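Local coordinates for heat shock protein STI1 (PDB 3UPV) that acts as an adaptor between the Hsp70 and Hsp90 chaperones, its TPR2B domain here holding a peptide from the C-terminal part of Hsp70, at residues 12-15 / 21-24; 28-33 / 37-42; 52-57 / 82-87; 76-81 / 92-97. All coordinates share one frame; numbering follows the deposited sequence.

Interactions 1 and 4 each pair the two helices of one repeat; interactions 2 and 3 join one repeat to the next. None has a hydrogen bond between its two segments. Interactions 1 and 2, both partly buried, share helix 20-33, with centres about 13 Å apart. Interaction 4 is the buried one, whereas interaction 3 is a surface contact at a helix end. Interactions 1, 2 and 3 each set an aliphatic carbon over an aromatic face; interaction 4 has no aromatic and is made of small and branched side chains. Interactions 3 and 4 share helix 72-84 and meet through a probable hydrogen bond from Gln82 to Thr94. Ser42 and Arg77 connect interactions 2 and 4.

Interaction 1. Residues 12-15 / 21-24; sequences KEYF and PNAV
Tyr14 and Ala23 mark the closest backbone approach between residues 12-15 and 21-24, their CA atoms 5.1 Å apart on the two arms, helix 2-16 and helix 20-33, leading into and out of the turn. At so short a separation, side chains meet backbone as well as each other. The main element is the phenol ring of Tyr14, which offers a face to Asn22. Asn22 CB stands 3.3 Å from the centroid of the Tyr14 ring and only 5° off its normal, a CH-pi contact placed over the middle of the ring. The amide beyond it is turned 33° from the ring plane, so the two flat groups are inclined to each other and do not stack. Tyr14 CG is anti to the carbonyl carbon (chi1 -78°), a setting that turns a face of the ring toward Asn22 and brings CD2 to 3.4 Å from Asn22 O. The amide nitrogen of Asn22 is hydrogen-bonded to Asp19 OD1, which restrains the amide and so the side chain whose CB lies over the ring. Nearer the backbone, Tyr14 CB lies 3.4 Å from Ala23 N, and the methyl of Ala23 touches both aromatic residues at their CB atoms, 4.0 Å from Tyr14 CB and 4.3 Å from Phe15 CB. Toward the Phe15 ring, this methyl lies at the edge. Phe15 also meets Trp20 edge-to-face and rests against the backbone of the bound peptide. The hairpin belongs to TPR 7, and its inner side faces helix 38-50, where Phe15 packs on Ala46 and Ala23 on Ala47.

Interaction 2. Residues 28-33 / 37-42; sequences TEMIKR and DARGYS
Ile31 lies across one face of the Tyr41 ring, its CG1 4.0 Å from the ring centroid and 15° off the normal, in a CH-pi contact displaced toward the rim. Tyr41 leaves its helix pointing away from residues 28-33, but its ring swings back over Ile31, whose CD1 is 3.5 Å from Tyr41 CD2; the hydroxyl continues to Pro35 O. Met30 instead flanks Gly40. Its extended chain, with CG anti to the backbone N (chi1 -170°), carries SD to 3.7 Å from Gly40 CA and its methyl CE to 3.3 Å from Asp37 OD1. Asp37 is the N-cap of helix 38-50, the first helix of TPR 8, which here packs on helix 20-33 of TPR 7: Asp37 OD2 takes Arg39 N at 3.0 Å from above the carboxylate plane. The guanidinium of Arg39 grips the same carboxylate side-on and in plane, NH2 reaching OD1 at 2.8 Å and NE reaching OD2 at 3.1 Å, each through a syn lone pair. With an alanine at Asp37, the Arg39 guanidinium would probably be set free to turn and the first helical turn left without its capping acceptor. The chemistry is thus divided: mostly apolar packing joins the segments, whose N-to-C directions are 155° apart, while the polar bonds stay within residues 37-42 and orient Arg39, which packs on an acidic side chain of the Hsp70 peptide.

Interaction 3. Residues 52-57 / 82-87; sequences MSFPEA and QIAVKE
The junction between successive tetratricopeptide repeats is where Phe54, at the start of helix 54-67 in TPR 8, meets Ala84, the last residue of helix 72-84 in TPR 9, and Val85 just after it. The backbones stand well apart, 7.1 Å between Phe54 CA and Val85 CA, and Phe54, its CG opposite the carbonyl carbon (chi1 -64°), carries its ring across the interval to Ala84. Ala84 CB sits over one face of the ring, 3.6 Å from the Phe54 centroid and 16° off the normal, in a CH-pi contact shifted toward the rim; it is 3.5 Å from both CE1 and CZ of Phe54. The carbonyl carbon of Met52, two residues earlier, lies over the opposite face near the rim. Val85 touches at the base of the side chain: its CG1 approaches Phe54 CB to 3.4 Å, the two side chains lying side by side and pointing opposite ways. Here helix 72-84 is ending in a Schellman motif, with Lys86 at positive phi, Glu87 N bonded to Gln82 O and Lys86 N to Ile83 O. Replacing Phe54 by an alanine would probably open a gap between the two repeats and leave the Ala84 methyl without the ring face it packs on. Being wholly apolar, the contact depends on shape and on the shielding of a few carbon atoms from solvent at the domain's surface.

Interaction 4. Residues 76-81 / 92-97; sequences IRKATA and LETLDA
Ala79 and Leu95 form the tight half of this contact: Leu95 CD2 and CG both stand 3.6 Å from Ala79 CB, so the leucine meets the methyl with its CG and CD2 branch, CD1 lying a little farther off. Leu95 does not start out aimed at the partner helix; with CG anti to the carbonyl carbon (chi1 -68°) its isobutyl group bends round to reach it. Beside it, Thr94 presents CG2, anti to its backbone N, to the helix surface, 3.9 Å from Ala79 N and 4.0 Å from Ala79 CB. The small side chains are consistent with the close spacing of these paired helices of TPR 9: the short segments run antiparallel, 164° between their directions, their axes approaching to 8.7 Å. The opposite face of helix 72-84 looks into the binding groove, where Arg77 donates a hydrogen bond to the backbone of the Hsp70 peptide. On its other flank the contact is looser. The extended chain of Lys78 runs almost perpendicular to the Thr94 side chain, CD lying 3.9 Å from Thr94 CG2 and CE 3.8 Å from Thr94 OG1; it grazes the threonine with methylene groups, and the lysine itself is partly exposed. The hydroxyl of Thr94 forms no hydrogen bond with Lys78. Gln82 NE2 and Ser90 O are its partners, so a buried polar group beside the apolar seam is satisfied from the adjoining turns of the same two helices.

Interaction 1. Residues 12-15 / 21-24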
loop_
_atom_site.group_PDB
_atom_site.type_symbol
_atom_site.label_atom_id
_atom_site.label_comp_id
_atom_site.label_asym_id
_atom_site.label_seq_id
_atom_site.Cartn_x
_atom_site.Cartn_y
_atom_site.Cartn_z
ATOM N N LYS A 12 -4.148 -11.913 -5.507
ATOM C CA LYS A 12 -2.819 -11.885 -6.055
ATOM C C LYS A 12 -2.854 -12.329 -7.481
ATOM O O LYS A 12 -2.249 -11.680 -8.321
ATOM C CB LYS A 12 -1.863 -12.747 -5.240
ATOM C CG LYS A 12 -0.484 -12.918 -5.960
ATOM C CD LYS A 12 0.684 -13.237 -4.977
ATOM C CE LYS A 12 0.549 -14.600 -4.235
ATOM N NZ LYS A 12 -0.049 -15.871 -4.886
ATOM N N GLU A 13 -3.623 -13.368 -7.796
ATOM C CA GLU A 13 -3.771 -13.770 -9.188
ATOM C C GLU A 13 -4.428 -12.663 -10.082
ATOM O O GLU A 13 -3.941 -12.388 -11.203
ATOM C CB GLU A 13 -4.525 -15.109 -9.291
ATOM C CG GLU A 13 -4.605 -15.689 -10.703
ATOM C CD GLU A 13 -3.242 -16.149 -11.277
ATOM O OE1 GLU A 13 -2.215 -16.157 -10.522
ATOM O OE2 GLU A 13 -3.209 -16.526 -12.495
ATOM N N TYR A 14 -5.525 -12.063 -9.609
ATOM C CA TYR A 14 -6.168 -10.978 -10.359
ATOM C C TYR A 14 -5.206 -9.814 -10.583
ATOM O O TYR A 14 -5.109 -9.268 -11.705
ATOM C CB TYR A 14 -7.409 -10.452 -9.626
ATOM C CG TYR A 14 -8.616 -11.369 -9.805
ATOM C CD1 TYR A 14 -8.941 -11.914 -11.074
ATOM C CD2 TYR A 14 -9.433 -11.704 -8.700
ATOM C CE1 TYR A 14 -10.017 -12.757 -11.205
ATOM C CE2 TYR A 14 -10.523 -12.553 -8.851
ATOM C CZ TYR A 14 -10.795 -13.075 -10.099
ATOM O OH TYR A 14 -11.867 -13.907 -10.263
ATOM N N PHE A 15 -4.434 -9.506 -9.555
ATOM C CA PHE A 15 -3.568 -8.332 -9.594
ATOM C C PHE A 15 -2.454 -8.599 -10.642
ATOM O O PHE A 15 -2.100 -7.746 -11.511
ATOM C CB PHE A 15 -3.017 -8.032 -8.182
ATOM C CG PHE A 15 -2.289 -6.732 -8.095
ATOM C CD1 PHE A 15 -2.994 -5.590 -7.767
ATOM C CD2 PHE A 15 -0.932 -6.648 -8.402
ATOM C CE1 PHE A 15 -2.373 -4.346 -7.707
ATOM C CE2 PHE A 15 -0.252 -5.374 -8.340
ATOM C CZ PHE A 15 -0.963 -4.235 -8.029
ATOM N N PRO A 21 -10.299 -4.562 -11.033
ATOM C CA PRO A 21 -11.577 -4.560 -10.335
ATOM C C PRO A 21 -11.836 -5.885 -9.632
ATOM O O PRO A 21 -12.425 -5.879 -8.513
ATOM C CB PRO A 21 -12.593 -4.365 -11.472
ATOM C CG PRO A 21 -11.826 -3.542 -12.437
ATOM C CD PRO A 21 -10.492 -4.248 -12.453
ATOM N N ASN A 22 -11.369 -6.980 -10.220
ATOM C CA ASN A 22 -11.515 -8.264 -9.546
ATOM C C ASN A 22 -10.571 -8.428 -8.340
ATOM O O ASN A 22 -10.994 -9.014 -7.339
ATOM C CB ASN A 22 -11.422 -9.460 -10.545
ATOM C CG ASN A 22 -12.739 -9.718 -11.244
ATOM O OD1 ASN A 22 -13.819 -9.628 -10.618
ATOM N ND2 ASN A 22 -12.683 -10.023 -12.554
ATOM N N ALA A 23 -9.333 -7.900 -8.422
ATOM C CA ALA A 23 -8.485 -7.752 -7.229
ATOM C C ALA A 23 -9.174 -6.970 -6.122
ATOM O O ALA A 23 -9.119 -7.389 -4.977
ATOM C CB ALA A 23 -7.156 -7.084 -7.570
ATOM N N VAL A 24 -9.790 -5.792 -6.433
ATOM C CA VAL A 24 -10.538 -5.048 -5.429
ATOM C C VAL A 24 -11.539 -5.961 -4.744
ATOM O O VAL A 24 -11.635 -5.961 -3.487
ATOM C CB VAL A 24 -11.189 -3.792 -6.090
ATOM C CG1 VAL A 24 -12.213 -3.185 -5.165
ATOM C CG2 VAL A 24 -10.055 -2.788 -6.382
#

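Interaction 2. Residues 28-33 / 37-42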
loop_
_atom_site.group_PDB
_atom_site.type_symbol
_atom_site.label_atom_id
_atom_site.label_comp_id
_atom_site.label_asym_id
_atom_site.label_seq_id
_atom_site.Cartn_x
_atom_site.Cartn_y
_atom_site.Cartn_z
ATOM N N THR A 28 -11.498 -7.086 -0.812
ATOM C CA THR A 28 -12.602 -6.765 0.037
ATOM C C THR A 28 -13.066 -8.017 0.774
ATOM O O THR A 28 -13.361 -7.945 1.986
ATOM C CB THR A 28 -13.742 -6.131 -0.820
ATOM O OG1 THR A 28 -13.271 -4.898 -1.419
ATOM C CG2 THR A 28 -14.970 -5.797 0.071
ATOM N N GLU A 29 -13.058 -9.162 0.091
ATOM C CA GLU A 29 -13.403 -10.381 0.761
ATOM C C GLU A 29 -12.356 -10.752 1.805
ATOM O O GLU A 29 -12.755 -11.178 2.902
ATOM C CB GLU A 29 -13.616 -11.533 -0.242
ATOM C CG GLU A 29 -13.896 -12.860 0.492
ATOM C CD GLU A 29 -14.198 -14.094 -0.395
ATOM O OE1 GLU A 29 -13.981 -14.089 -1.614
ATOM O OE2 GLU A 29 -14.686 -15.170 0.244
ATOM N N MET A 30 -11.042 -10.645 1.473
ATOM C CA MET A 30 -9.970 -10.869 2.459
ATOM C C MET A 30 -10.207 -10.010 3.736
ATOM O O MET A 30 -10.045 -10.463 4.868
ATOM C CB MET A 30 -8.619 -10.532 1.869
ATOM C CG MET A 30 -7.414 -10.988 2.783
ATOM S SD MET A 30 -5.925 -10.494 1.970
ATOM C CE MET A 30 -4.832 -10.790 3.398
ATOM N N ILE A 31 -10.574 -8.762 3.507
ATOM C CA ILE A 31 -10.811 -7.786 4.569
ATOM C C ILE A 31 -12.043 -8.226 5.389
ATOM O O ILE A 31 -11.966 -8.209 6.625
ATOM C CB ILE A 31 -11.052 -6.332 4.065
ATOM C CG1 ILE A 31 -9.708 -5.735 3.612
ATOM C CG2 ILE A 31 -11.680 -5.501 5.232
ATOM C CD1 ILE A 31 -9.821 -4.467 2.846
ATOM N N LYS A 32 -13.152 -8.630 4.746
ATOM C CA LYS A 32 -14.289 -9.127 5.510
ATOM C C LYS A 32 -13.891 -10.333 6.379
ATOM O O LYS A 32 -14.331 -10.452 7.547
ATOM C CB LYS A 32 -15.420 -9.489 4.539
ATOM C CG LYS A 32 -16.519 -10.372 5.128
ATOM C CD LYS A 32 -17.687 -10.509 4.139
ATOM C CE LYS A 32 -18.922 -10.921 4.925
ATOM N NZ LYS A 32 -19.649 -12.002 4.189
ATOM N N ARG A 33 -13.107 -11.233 5.807
ATOM C CA ARG A 33 -12.742 -12.517 6.485
ATOM C C ARG A 33 -11.611 -12.462 7.509
ATOM O O ARG A 33 -11.562 -13.321 8.405
ATOM C CB ARG A 33 -12.466 -13.635 5.467
ATOM C CG ARG A 33 -13.608 -13.807 4.459
ATOM C CD ARG A 33 -14.853 -14.427 4.898
ATOM N NE ARG A 33 -15.380 -15.184 3.760
ATOM C CZ ARG A 33 -16.034 -16.313 3.914
ATOM N NH1 ARG A 33 -16.505 -16.969 2.858
ATOM N NH2 ARG A 33 -16.219 -16.761 5.143
ATOM N N ASP A 37 -6.097 -8.160 9.501
ATOM C CA ASP A 37 -4.963 -8.473 8.680
ATOM C C ASP A 37 -4.695 -7.239 7.861
ATOM O O ASP A 37 -5.440 -6.938 6.898
ATOM C CB ASP A 37 -5.254 -9.724 7.840
ATOM C CG ASP A 37 -4.048 -10.203 7.029
ATOM O OD1 ASP A 37 -4.070 -11.377 6.594
ATOM O OD2 ASP A 37 -3.075 -9.430 6.836
ATOM N N ALA A 38 -3.646 -6.495 8.222
ATOM C CA ALA A 38 -3.232 -5.292 7.441
ATOM C C ALA A 38 -3.027 -5.543 5.924
ATOM O O ALA A 38 -3.168 -4.629 5.131
ATOM C CB ALA A 38 -1.923 -4.684 8.020
ATOM N N ARG A 39 -2.632 -6.749 5.530
ATOM C CA ARG A 39 -2.311 -7.005 4.128
ATOM C C ARG A 39 -3.535 -6.768 3.257
ATOM O O ARG A 39 -3.391 -6.349 2.100
ATOM C CB ARG A 39 -1.819 -8.430 3.893
ATOM C CG ARG A 39 -0.528 -8.739 4.636
ATOM C CD ARG A 39 -0.103 -10.192 4.474
ATOM N NE ARG A 39 -1.134 -11.063 5.053
ATOM C CZ ARG A 39 -1.153 -12.389 4.935
ATOM N NH1 ARG A 39 -0.163 -13.026 4.274
ATOM N NH2 ARG A 39 -2.130 -13.089 5.523
ATOM N N GLY A 40 -4.721 -7.097 3.754
ATOM C CA GLY A 40 -5.920 -6.939 2.907
ATOM C C GLY A 40 -6.150 -5.484 2.501
ATOM O O GLY A 40 -6.532 -5.180 1.338
ATOM N N TYR A 41 -5.983 -4.581 3.471
ATOM C CA TYR A 41 -6.137 -3.136 3.223
ATOM C C TYR A 41 -5.070 -2.647 2.272
ATOM O O TYR A 41 -5.409 -1.985 1.275
ATOM C CB TYR A 41 -6.080 -2.390 4.559
ATOM C CG TYR A 41 -7.169 -2.824 5.478
ATOM C CD1 TYR A 41 -6.884 -3.734 6.504
ATOM C CD2 TYR A 41 -8.486 -2.412 5.283
ATOM C CE1 TYR A 41 -7.843 -4.209 7.339
ATOM C CE2 TYR A 41 -9.504 -2.840 6.213
ATOM C CZ TYR A 41 -9.168 -3.783 7.209
ATOM O OH TYR A 41 -10.050 -4.332 8.124
ATOM N N SER A 42 -3.810 -2.964 2.560
ATOM C CA SER A 42 -2.718 -2.533 1.697
ATOM C C SER A 42 -2.953 -3.086 0.298
ATOM O O SER A 42 -2.735 -2.377 -0.693
ATOM C CB SER A 42 -1.365 -2.984 2.252
ATOM O OG SER A 42 -0.349 -2.763 1.275
#

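Interaction 3. Residues 52-57 / 82-87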
loop_
_atom_site.group_PDB
_atom_site.type_symbol
_atom_site.label_atom_id
_atom_site.label_comp_id
_atom_site.label_asym_id
_atom_site.label_seq_id
_atom_site.Cartn_x
_atom_site.Cartn_y
_atom_site.Cartn_z
ATOM N N MET A 52 -6.848 4.424 -10.167
ATOM C CA MET A 52 -6.779 5.878 -9.939
ATOM C C MET A 52 -7.833 6.294 -8.925
ATOM O O MET A 52 -8.358 7.412 -8.991
ATOM C CB MET A 52 -6.878 6.742 -11.250
ATOM C CG MET A 52 -6.091 6.125 -12.462
ATOM S SD MET A 52 -4.320 6.144 -12.093
ATOM C CE MET A 52 -3.781 7.778 -12.591
ATOM N N SER A 53 -8.169 5.391 -8.005
ATOM C CA SER A 53 -9.145 5.733 -6.930
ATOM C C SER A 53 -8.355 6.125 -5.692
ATOM O O SER A 53 -8.244 5.320 -4.681
ATOM C CB SER A 53 -10.020 4.494 -6.693
ATOM O OG SER A 53 -10.945 4.361 -7.773
ATOM N N PHE A 54 -7.720 7.315 -5.748
ATOM C CA PHE A 54 -6.735 7.648 -4.704
ATOM C C PHE A 54 -7.218 7.894 -3.239
ATOM O O PHE A 54 -6.574 7.453 -2.317
ATOM C CB PHE A 54 -5.823 8.779 -5.200
ATOM C CG PHE A 54 -4.984 8.362 -6.400
ATOM C CD1 PHE A 54 -3.988 7.399 -6.248
ATOM C CD2 PHE A 54 -5.238 8.890 -7.680
ATOM C CE1 PHE A 54 -3.217 6.990 -7.337
ATOM C CE2 PHE A 54 -4.499 8.489 -8.796
ATOM C CZ PHE A 54 -3.461 7.523 -8.633
ATOM N N PRO A 55 -8.290 8.623 -3.045
ATOM C CA PRO A 55 -8.887 8.834 -1.672
ATOM C C PRO A 55 -9.146 7.481 -0.985
ATOM O O PRO A 55 -8.705 7.289 0.146
ATOM C CB PRO A 55 -10.182 9.534 -1.983
ATOM C CG PRO A 55 -9.839 10.285 -3.250
ATOM C CD PRO A 55 -9.082 9.315 -4.083
ATOM N N GLU A 56 -9.770 6.542 -1.722
ATOM C CA GLU A 56 -9.994 5.155 -1.235
ATOM C C GLU A 56 -8.687 4.424 -0.952
ATOM O O GLU A 56 -8.544 3.786 0.103
ATOM C CB GLU A 56 -10.889 4.388 -2.209
ATOM C CG GLU A 56 -12.251 5.050 -2.218
ATOM C CD GLU A 56 -12.405 6.224 -3.239
ATOM O OE1 GLU A 56 -13.556 6.750 -3.352
ATOM O OE2 GLU A 56 -11.430 6.597 -3.969
ATOM N N ALA A 57 -7.740 4.512 -1.892
ATOM C CA ALA A 57 -6.442 3.858 -1.669
ATOM C C ALA A 57 -5.797 4.406 -0.425
ATOM O O ALA A 57 -5.218 3.662 0.422
ATOM C CB ALA A 57 -5.508 4.034 -2.878
ATOM N N GLN A 82 -0.285 9.681 -2.114
ATOM C CA GLN A 82 -0.298 11.127 -1.741
ATOM C C GLN A 82 0.403 11.984 -2.834
ATOM O O GLN A 82 -0.087 13.063 -3.233
ATOM C CB GLN A 82 0.323 11.379 -0.362
ATOM C CG GLN A 82 -0.615 10.876 0.763
ATOM C CD GLN A 82 -0.003 10.958 2.163
ATOM O OE1 GLN A 82 -0.622 11.462 3.088
ATOM N NE2 GLN A 82 1.225 10.577 2.292
ATOM N N ILE A 83 1.485 11.471 -3.414
ATOM C CA ILE A 83 2.084 12.181 -4.490
ATOM C C ILE A 83 1.087 12.291 -5.668
ATOM O O ILE A 83 1.000 13.331 -6.322
ATOM C CB ILE A 83 3.353 11.460 -4.907
ATOM C CG1 ILE A 83 4.421 11.713 -3.820
ATOM C CG2 ILE A 83 3.945 11.893 -6.281
ATOM C CD1 ILE A 83 5.605 10.868 -3.957
ATOM N N ALA A 84 0.311 11.227 -5.902
ATOM C CA ALA A 84 -0.581 11.250 -7.034
ATOM C C ALA A 84 -1.623 12.318 -6.924
ATOM O O ALA A 84 -2.053 12.853 -7.963
ATOM C CB ALA A 84 -1.212 9.884 -7.262
ATOM N N VAL A 85 -2.036 12.596 -5.694
ATOM C CA VAL A 85 -3.041 13.634 -5.415
ATOM C C VAL A 85 -2.435 14.972 -4.967
ATOM O O VAL A 85 -3.138 15.887 -4.521
ATOM C CB VAL A 85 -4.135 13.160 -4.403
ATOM C CG1 VAL A 85 -4.990 12.044 -4.986
ATOM C CG2 VAL A 85 -3.512 12.770 -3.085
ATOM N N LYS A 86 -1.134 15.135 -5.195
ATOM C CA LYS A 86 -0.403 16.433 -4.940
ATOM C C LYS A 86 -0.427 16.856 -3.474
ATOM O O LYS A 86 -0.301 18.041 -3.117
ATOM C CB LYS A 86 -1.033 17.557 -5.740
ATOM C CG LYS A 86 -1.081 17.292 -7.192
ATOM C CD LYS A 86 -1.497 18.590 -7.853
ATOM C CE LYS A 86 -1.903 18.356 -9.233
ATOM N NZ LYS A 86 -0.752 17.702 -9.910
ATOM N N GLU A 87 -0.557 15.864 -2.606
ATOM C CA GLU A 87 -0.351 16.101 -1.184
ATOM C C GLU A 87 1.141 15.858 -0.916
ATOM O O GLU A 87 1.559 14.962 -0.157
ATOM C CB GLU A 87 -1.268 15.203 -0.371
ATOM C CG GLU A 87 -2.769 15.521 -0.526
ATOM C CD GLU A 87 -3.199 16.801 0.207
ATOM O OE1 GLU A 87 -2.386 17.413 0.948
ATOM O OE2 GLU A 87 -4.380 17.182 0.083
#

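Interaction 4. Residues 76-81 / 92-97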
loop_
_atom_site.group_PDB
_atom_site.type_symbol
_atom_site.label_atom_id
_atom_site.label_comp_id
_atom_site.label_asym_id
_atom_site.label_seq_id
_atom_site.Cartn_x
_atom_site.Cartn_y
_atom_site.Cartn_z
ATOM N N ILE A 76 4.851 3.142 2.200
ATOM C CA ILE A 76 5.353 3.498 0.906
ATOM C C ILE A 76 4.187 3.681 -0.083
ATOM O O ILE A 76 4.070 4.691 -0.833
ATOM C CB ILE A 76 6.348 2.495 0.373
ATOM C CG1 ILE A 76 7.567 2.489 1.280
ATOM C CG2 ILE A 76 6.693 2.876 -1.101
ATOM C CD1 ILE A 76 8.512 1.354 1.015
ATOM N N ARG A 77 3.230 2.753 -0.001
ATOM C CA ARG A 77 2.029 2.880 -0.835
ATOM C C ARG A 77 1.260 4.175 -0.624
ATOM O O ARG A 77 0.773 4.839 -1.579
ATOM C CB ARG A 77 1.144 1.688 -0.540
ATOM C CG ARG A 77 0.299 1.457 -1.673
ATOM C CD ARG A 77 -0.637 0.238 -1.559
ATOM N NE ARG A 77 0.014 -1.065 -1.334
ATOM C CZ ARG A 77 0.649 -1.738 -2.295
ATOM N NH1 ARG A 77 1.206 -2.950 -2.071
ATOM N NH2 ARG A 77 0.707 -1.190 -3.503
ATOM N N LYS A 78 1.005 4.495 0.635
ATOM C CA LYS A 78 0.325 5.745 0.950
ATOM C C LYS A 78 1.031 6.988 0.383
ATOM O O LYS A 78 0.365 7.876 -0.153
ATOM C CB LYS A 78 0.294 5.891 2.449
ATOM C CG LYS A 78 -0.378 7.173 2.936
ATOM C CD LYS A 78 -0.388 7.170 4.480
ATOM C CE LYS A 78 -0.778 8.528 5.025
ATOM N NZ LYS A 78 -0.884 8.556 6.535
ATOM N N ALA A 79 2.363 7.050 0.565
ATOM C CA ALA A 79 3.136 8.189 0.045
ATOM C C ALA A 79 2.989 8.300 -1.439
ATOM O O ALA A 79 2.895 9.418 -1.980
ATOM C CB ALA A 79 4.577 8.063 0.393
ATOM N N THR A 80 3.029 7.145 -2.115
ATOM C CA THR A 80 2.903 7.127 -3.597
ATOM C C THR A 80 1.509 7.706 -3.986
ATOM O O THR A 80 1.414 8.508 -4.903
ATOM C CB THR A 80 3.141 5.752 -4.253
ATOM O OG1 THR A 80 2.114 4.838 -3.886
ATOM C CG2 THR A 80 4.464 5.157 -3.853
ATOM N N ALA A 81 0.445 7.300 -3.283
ATOM C CA ALA A 81 -0.887 7.835 -3.530
ATOM C C ALA A 81 -0.958 9.295 -3.178
ATOM O O ALA A 81 -1.609 10.107 -3.898
ATOM C CB ALA A 81 -1.973 7.031 -2.806
ATOM N N LEU A 92 5.950 13.713 2.079
ATOM C CA LEU A 92 7.320 13.769 2.603
ATOM C C LEU A 92 7.318 13.259 4.069
ATOM O O LEU A 92 8.228 12.514 4.495
ATOM C CB LEU A 92 7.762 15.251 2.502
ATOM C CG LEU A 92 8.144 15.707 1.064
ATOM C CD1 LEU A 92 8.241 17.231 0.991
ATOM C CD2 LEU A 92 9.417 15.041 0.471
ATOM N N GLU A 93 6.289 13.615 4.832
ATOM C CA GLU A 93 6.144 13.148 6.231
ATOM C C GLU A 93 5.935 11.625 6.278
ATOM O O GLU A 93 6.565 10.910 7.076
ATOM C CB GLU A 93 4.974 13.889 6.950
ATOM C CG GLU A 93 5.385 15.255 7.571
ATOM C CD GLU A 93 4.189 16.113 8.045
ATOM O OE1 GLU A 93 4.411 17.244 8.498
ATOM O OE2 GLU A 93 3.021 15.694 7.947
ATOM N N THR A 94 5.124 11.125 5.347
ATOM C CA THR A 94 4.863 9.729 5.311
ATOM C C THR A 94 6.168 8.990 4.934
ATOM O O THR A 94 6.443 7.894 5.458
ATOM C CB THR A 94 3.802 9.422 4.270
ATOM O OG1 THR A 94 2.610 10.148 4.593
ATOM C CG2 THR A 94 3.481 7.895 4.229
ATOM N N LEU A 95 6.945 9.565 4.001
ATOM C CA LEU A 95 8.185 8.944 3.594
ATOM C C LEU A 95 9.228 8.936 4.703
ATOM O O LEU A 95 10.058 7.992 4.766
ATOM C CB LEU A 95 8.782 9.559 2.358
ATOM C CG LEU A 95 7.904 9.254 1.163
ATOM C CD1 LEU A 95 8.059 10.262 -0.031
ATOM C CD2 LEU A 95 8.112 7.790 0.757
ATOM N N ASP A 96 9.242 9.996 5.515
ATOM C CA ASP A 96 10.120 10.024 6.731
ATOM C C ASP A 96 9.846 8.844 7.654
ATOM O O ASP A 96 10.775 8.156 8.136
ATOM C CB ASP A 96 9.897 11.320 7.495
ATOM C CG ASP A 96 10.705 12.451 6.950
ATOM O OD1 ASP A 96 11.638 12.207 6.139
ATOM O OD2 ASP A 96 10.389 13.596 7.349
ATOM N N ALA A 97 8.575 8.537 7.817
ATOM C CA ALA A 97 8.141 7.443 8.692
ATOM C C ALA A 97 8.440 6.098 8.078
ATOM O O ALA A 97 8.913 5.182 8.795
ATOM C CB ALA A 97 6.661 7.569 8.982
#